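Long-range contact in arginine kinase (Anthopleura japonica, PDB 4RF6), which catalyses the reversible transfer of a phosphate group from ATP to L-arginine, giving phosphoarginine and ADP, with two phosphagen kinase units in one chain: residues K158-L170 against R252-L264. Sequence-based numbering, arbitrary orientation.
Sequences KVVGVLTSLTGDL and RLCRAVNEIDKKL
Asp169 OD2 is met by Arg255 NH2 at 2.7 Å and by a water that donates to it at 2.8 Å. The same NH2 lies 2.6 Å from Asp169 OD1, a salt bridge straddling both carboxylate oxygens; N-H...O angles near 124° mark both hydrogen bonds as weak. Bends at chi2 and chi3 of Arg255 set one face of its guanidinium against Arg252 CA, offset toward the rim, while Asp169 CG lies in plane at the guanidinium edge. Arg252 offers Asp169 mainly aliphatic carbon, CD being 3.6 Å from OD2; its own guanidinium is salt-bridged to Glu241 and reaches the water weakly through NH1. Helices 149-163 and 246-264 pack beside each other on the antiparallel sheet of the phosphagen kinase catalytic domain, where Val159 touches Leu229 and Leu235, and Leu253 touches Ile237. The axes of 158-163 and 252-264 come within 10.0 Å, their N-to-C directions 128° apart. Val162 is a knob into the hole formed by Glu259, Ile260, Lys263 and Leu264: CG1, anti to the backbone N (chi1 171°), lies 3.7 Å from Ile260 CG1, and CG2 faces Lys263 CB and Leu264 CG. Beyond the type I turn from Leu163 to Leu166, Leu170 lays its two methyls along the helix, CD1 against Ala256 CB and CD2 3.6 Å from Arg252 CG.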
loop_
_atom_site.group_PDB
_atom_site.type_symbol
_atom_site.label_atom_id
_atom_site.label_comp_id
_atom_site.label_asym_id
_atom_site.label_seq_id
_atom_site.Cartn_x
_atom_site.Cartn_y
_atom_site.Cartn_z
ATOM N N LYS A 158 13.308 -28.978 -8.725
ATOM C CA LYS A 158 13.956 -28.232 -9.799
ATOM C C LYS A 158 13.668 -26.745 -9.677
ATOM O O LYS A 158 14.565 -25.919 -9.840
ATOM C CB LYS A 158 13.502 -28.740 -11.169
ATOM C CG LYS A 158 14.312 -29.925 -11.669
ATOM C CD LYS A 158 13.455 -30.914 -12.437
ATOM C CE LYS A 158 13.484 -30.666 -13.934
ATOM N NZ LYS A 158 13.485 -31.970 -14.674
ATOM N N VAL A 159 12.413 -26.413 -9.389
ATOM C CA VAL A 159 11.998 -25.017 -9.289
ATOM C C VAL A 159 12.705 -24.322 -8.132
ATOM O O VAL A 159 13.282 -23.243 -8.304
ATOM C CB VAL A 159 10.467 -24.884 -9.145
ATOM C CG1 VAL A 159 10.087 -23.469 -8.738
ATOM C CG2 VAL A 159 9.784 -25.254 -10.452
ATOM N N VAL A 160 12.666 -24.948 -6.959
ATOM C CA VAL A 160 13.302 -24.391 -5.762
ATOM C C VAL A 160 14.792 -24.116 -5.990
ATOM O O VAL A 160 15.317 -23.079 -5.565
ATOM C CB VAL A 160 13.092 -25.296 -4.532
ATOM C CG1 VAL A 160 13.951 -24.842 -3.363
ATOM C CG2 VAL A 160 11.620 -25.303 -4.130
ATOM N N GLY A 161 15.461 -25.031 -6.689
ATOM C CA GLY A 161 16.860 -24.857 -7.048
ATOM C C GLY A 161 17.129 -23.581 -7.828
ATOM O O GLY A 161 18.154 -22.925 -7.622
ATOM N N VAL A 162 16.217 -23.232 -8.731
ATOM C CA VAL A 162 16.340 -21.992 -9.487
ATOM C C VAL A 162 15.978 -20.802 -8.608
ATOM O O VAL A 162 16.701 -19.804 -8.566
ATOM C CB VAL A 162 15.446 -21.985 -10.744
ATOM C CG1 VAL A 162 15.439 -20.609 -11.380
ATOM C CG2 VAL A 162 15.919 -23.015 -11.747
ATOM N N LEU A 163 14.858 -20.915 -7.899
ATOM C CA LEU A 163 14.361 -19.805 -7.090
ATOM C C LEU A 163 15.357 -19.368 -6.017
ATOM O O LEU A 163 15.624 -18.177 -5.867
ATOM C CB LEU A 163 12.999 -20.140 -6.468
ATOM C CG LEU A 163 11.819 -20.271 -7.433
ATOM C CD1 LEU A 163 10.511 -20.490 -6.683
ATOM C CD2 LEU A 163 11.714 -19.054 -8.341
ATOM N N THR A 164 15.918 -20.329 -5.284
ATOM C CA THR A 164 16.895 -20.017 -4.240
ATOM C C THR A 164 18.246 -19.544 -4.795
ATOM O O THR A 164 19.154 -19.200 -4.032
ATOM C CB THR A 164 17.099 -21.201 -3.258
ATOM O OG1 THR A 164 17.388 -22.398 -3.989
ATOM C CG2 THR A 164 15.850 -21.423 -2.417
ATOM N N SER A 165 18.373 -19.512 -6.119
ATOM C CA SER A 165 19.587 -19.010 -6.758
ATOM C C SER A 165 19.448 -17.527 -7.106
ATOM O O SER A 165 20.439 -16.843 -7.365
ATOM C CB SER A 165 19.902 -19.807 -8.028
ATOM O OG SER A 165 19.182 -19.301 -9.142
ATOM N N LEU A 166 18.209 -17.041 -7.104
ATOM C CA LEU A 166 17.904 -15.662 -7.482
ATOM C C LEU A 166 18.632 -14.648 -6.602
ATOM O O LEU A 166 18.758 -14.847 -5.391
ATOM C CB LEU A 166 16.394 -15.423 -7.409
ATOM C CG LEU A 166 15.514 -16.247 -8.349
ATOM C CD1 LEU A 166 14.035 -16.037 -8.047
ATOM C CD2 LEU A 166 15.814 -15.901 -9.793
ATOM N N THR A 167 19.097 -13.559 -7.215
ATOM C CA THR A 167 19.872 -12.535 -6.518
ATOM C C THR A 167 19.176 -11.175 -6.520
ATOM O O THR A 167 18.177 -10.974 -7.219
ATOM C CB THR A 167 21.277 -12.375 -7.141
ATOM O OG1 THR A 167 21.154 -12.041 -8.531
ATOM C CG2 THR A 167 22.078 -13.663 -7.001
ATOM N N GLY A 168 19.710 -10.244 -5.734
ATOM C CA GLY A 168 19.187 -8.891 -5.690
ATOM C C GLY A 168 17.784 -8.794 -5.130
ATOM O O GLY A 168 17.488 -9.368 -4.082
ATOM N N ASP A 169 16.916 -8.064 -5.826
ATOM C CA ASP A 169 15.555 -7.859 -5.344
ATOM C C ASP A 169 14.705 -9.125 -5.440
ATOM O O ASP A 169 13.652 -9.212 -4.805
ATOM C CB ASP A 169 14.880 -6.695 -6.080
ATOM C CG ASP A 169 14.629 -6.994 -7.543
ATOM O OD1 ASP A 169 15.365 -7.822 -8.120
ATOM O OD2 ASP A 169 13.702 -6.391 -8.122
ATOM N N LEU A 170 15.155 -10.097 -6.233
ATOM C CA LEU A 170 14.433 -11.365 -6.374
ATOM C C LEU A 170 14.824 -12.380 -5.297
ATOM O O LEU A 170 14.173 -13.419 -5.138
ATOM C CB LEU A 170 14.637 -11.959 -7.773
ATOM C CG LEU A 170 13.808 -11.327 -8.895
ATOM C CD1 LEU A 170 14.172 -11.906 -10.246
ATOM C CD2 LEU A 170 12.321 -11.513 -8.631
ATOM N N ARG A 252 10.786 -7.161 -13.345
ATOM C CA ARG A 252 11.037 -8.109 -12.265
ATOM C C ARG A 252 10.433 -9.474 -12.594
ATOM O O ARG A 252 11.066 -10.514 -12.379
ATOM C CB ARG A 252 10.472 -7.559 -10.946
ATOM C CG ARG A 252 10.657 -8.467 -9.733
ATOM C CD ARG A 252 10.392 -7.721 -8.426
ATOM N NE ARG A 252 9.020 -7.222 -8.337
ATOM C CZ ARG A 252 8.680 -5.935 -8.385
ATOM N NH1 ARG A 252 9.610 -4.999 -8.515
ATOM N NH2 ARG A 252 7.405 -5.584 -8.294
ATOM N N LEU A 253 9.214 -9.467 -13.134
ATOM C CA LEU A 253 8.561 -10.708 -13.543
ATOM C C LEU A 253 9.403 -11.438 -14.582
ATOM O O LEU A 253 9.729 -12.620 -14.418
ATOM C CB LEU A 253 7.168 -10.435 -14.113
ATOM C CG LEU A 253 6.422 -11.689 -14.572
ATOM C CD1 LEU A 253 6.216 -12.638 -13.405
ATOM C CD2 LEU A 253 5.088 -11.347 -15.224
ATOM N N CYS A 254 9.755 -10.722 -15.646
ATOM C CA CYS A 254 10.513 -11.306 -16.746
ATOM C C CYS A 254 11.850 -11.875 -16.292
ATOM O O CYS A 254 12.212 -12.994 -16.664
ATOM C CB CYS A 254 10.714 -10.278 -17.855
ATOM S SG CYS A 254 9.205 -9.993 -18.801
ATOM N N ARG A 255 12.570 -11.106 -15.481
ATOM C CA ARG A 255 13.855 -11.544 -14.937
ATOM C C ARG A 255 13.758 -12.937 -14.315
ATOM O O ARG A 255 14.581 -13.810 -14.590
ATOM C CB ARG A 255 14.372 -10.535 -13.909
ATOM C CG ARG A 255 15.583 -9.730 -14.375
ATOM C CD ARG A 255 15.510 -8.288 -13.890
ATOM N NE ARG A 255 15.276 -8.214 -12.450
ATOM C CZ ARG A 255 14.627 -7.223 -11.848
ATOM N NH1 ARG A 255 14.143 -6.212 -12.557
ATOM N NH2 ARG A 255 14.456 -7.246 -10.536
ATOM N N ALA A 256 12.730 -13.151 -13.498
ATOM C CA ALA A 256 12.552 -14.437 -12.828
ATOM C C ALA A 256 12.096 -15.539 -13.781
ATOM O O ALA A 256 12.610 -16.660 -13.733
ATOM C CB ALA A 256 11.580 -14.304 -11.672
ATOM N N VAL A 257 11.115 -15.226 -14.627
ATOM C CA VAL A 257 10.524 -16.220 -15.519
ATOM C C VAL A 257 11.527 -16.703 -16.569
ATOM O O VAL A 257 11.632 -17.903 -16.840
ATOM C CB VAL A 257 9.247 -15.684 -16.206
ATOM C CG1 VAL A 257 8.733 -16.684 -17.236
ATOM C CG2 VAL A 257 8.161 -15.387 -15.166
ATOM N N ASN A 258 12.269 -15.767 -17.152
ATOM C CA ASN A 258 13.277 -16.120 -18.148
ATOM C C ASN A 258 14.388 -17.004 -17.575
ATOM O O ASN A 258 14.883 -17.908 -18.251
ATOM C CB ASN A 258 13.845 -14.856 -18.812
ATOM C CG ASN A 258 12.858 -14.203 -19.766
ATOM O OD1 ASN A 258 12.031 -14.878 -20.377
ATOM N ND2 ASN A 258 12.941 -12.882 -19.897
ATOM N N GLU A 259 14.768 -16.753 -16.324
ATOM C CA GLU A 259 15.767 -17.580 -15.649
ATOM C C GLU A 259 15.271 -19.014 -15.453
ATOM O O GLU A 259 15.994 -19.979 -15.719
ATOM C CB GLU A 259 16.170 -16.968 -14.302
ATOM C CG GLU A 259 17.127 -17.833 -13.484
ATOM C CD GLU A 259 18.432 -18.140 -14.209
ATOM O OE1 GLU A 259 18.819 -17.371 -15.115
ATOM O OE2 GLU A 259 19.075 -19.157 -13.865
ATOM N N ILE A 260 14.034 -19.146 -14.985
ATOM C CA ILE A 260 13.399 -20.451 -14.866
ATOM C C ILE A 260 13.321 -21.109 -16.246
ATOM O O ILE A 260 13.655 -22.284 -16.399
ATOM C CB ILE A 260 11.990 -20.342 -14.248
ATOM C CG1 ILE A 260 12.069 -19.872 -12.794
ATOM C CG2 ILE A 260 11.270 -21.677 -14.323
ATOM C CD1 ILE A 260 10.711 -19.531 -12.164
ATOM N N ASP A 261 12.887 -20.340 -17.244
ATOM C CA ASP A 261 12.777 -20.831 -18.616
ATOM C C ASP A 261 14.128 -21.360 -19.103
ATOM O O ASP A 261 14.224 -22.486 -19.603
ATOM C CB ASP A 261 12.281 -19.711 -19.543
ATOM C CG ASP A 261 11.800 -20.231 -20.896
ATOM O OD1 ASP A 261 12.080 -21.404 -21.225
ATOM O OD2 ASP A 261 11.144 -19.455 -21.629
ATOM N N LYS A 262 15.164 -20.539 -18.946
ATOM C CA LYS A 262 16.526 -20.907 -19.329
ATOM C C LYS A 262 16.966 -22.243 -18.719
ATOM O O LYS A 262 17.417 -23.142 -19.430
ATOM C CB LYS A 262 17.493 -19.802 -18.898
ATOM C CG LYS A 262 18.962 -20.146 -19.077
ATOM C CD LYS A 262 19.849 -19.153 -18.338
ATOM C CE LYS A 262 21.158 -18.931 -19.074
ATOM N NZ LYS A 262 21.992 -17.890 -18.410
ATOM N N LYS A 263 16.817 -22.368 -17.404
ATOM C CA LYS A 263 17.308 -23.535 -16.685
ATOM C C LYS A 263 16.405 -24.760 -16.819
ATOM O O LYS A 263 16.880 -25.895 -16.732
ATOM C CB LYS A 263 17.503 -23.199 -15.203
ATOM C CG LYS A 263 18.599 -22.172 -14.926
ATOM C CD LYS A 263 19.978 -22.727 -15.293
ATOM C CE LYS A 263 21.092 -21.724 -15.003
ATOM N NZ LYS A 263 21.040 -21.240 -13.596
ATOM N N LEU A 264 15.110 -24.540 -17.032
ATOM C CA LEU A 264 14.147 -25.641 -16.954
ATOM C C LEU A 264 13.313 -25.889 -18.214
ATOM O O LEU A 264 13.037 -27.041 -18.554
ATOM C CB LEU A 264 13.230 -25.475 -15.739
ATOM C CG LEU A 264 13.924 -25.521 -14.377
ATOM C CD1 LEU A 264 12.913 -25.507 -13.242
ATOM C CD2 LEU A 264 14.812 -26.745 -14.283
HETATM O O HOH W 1 12.582 -3.922 -8.968
#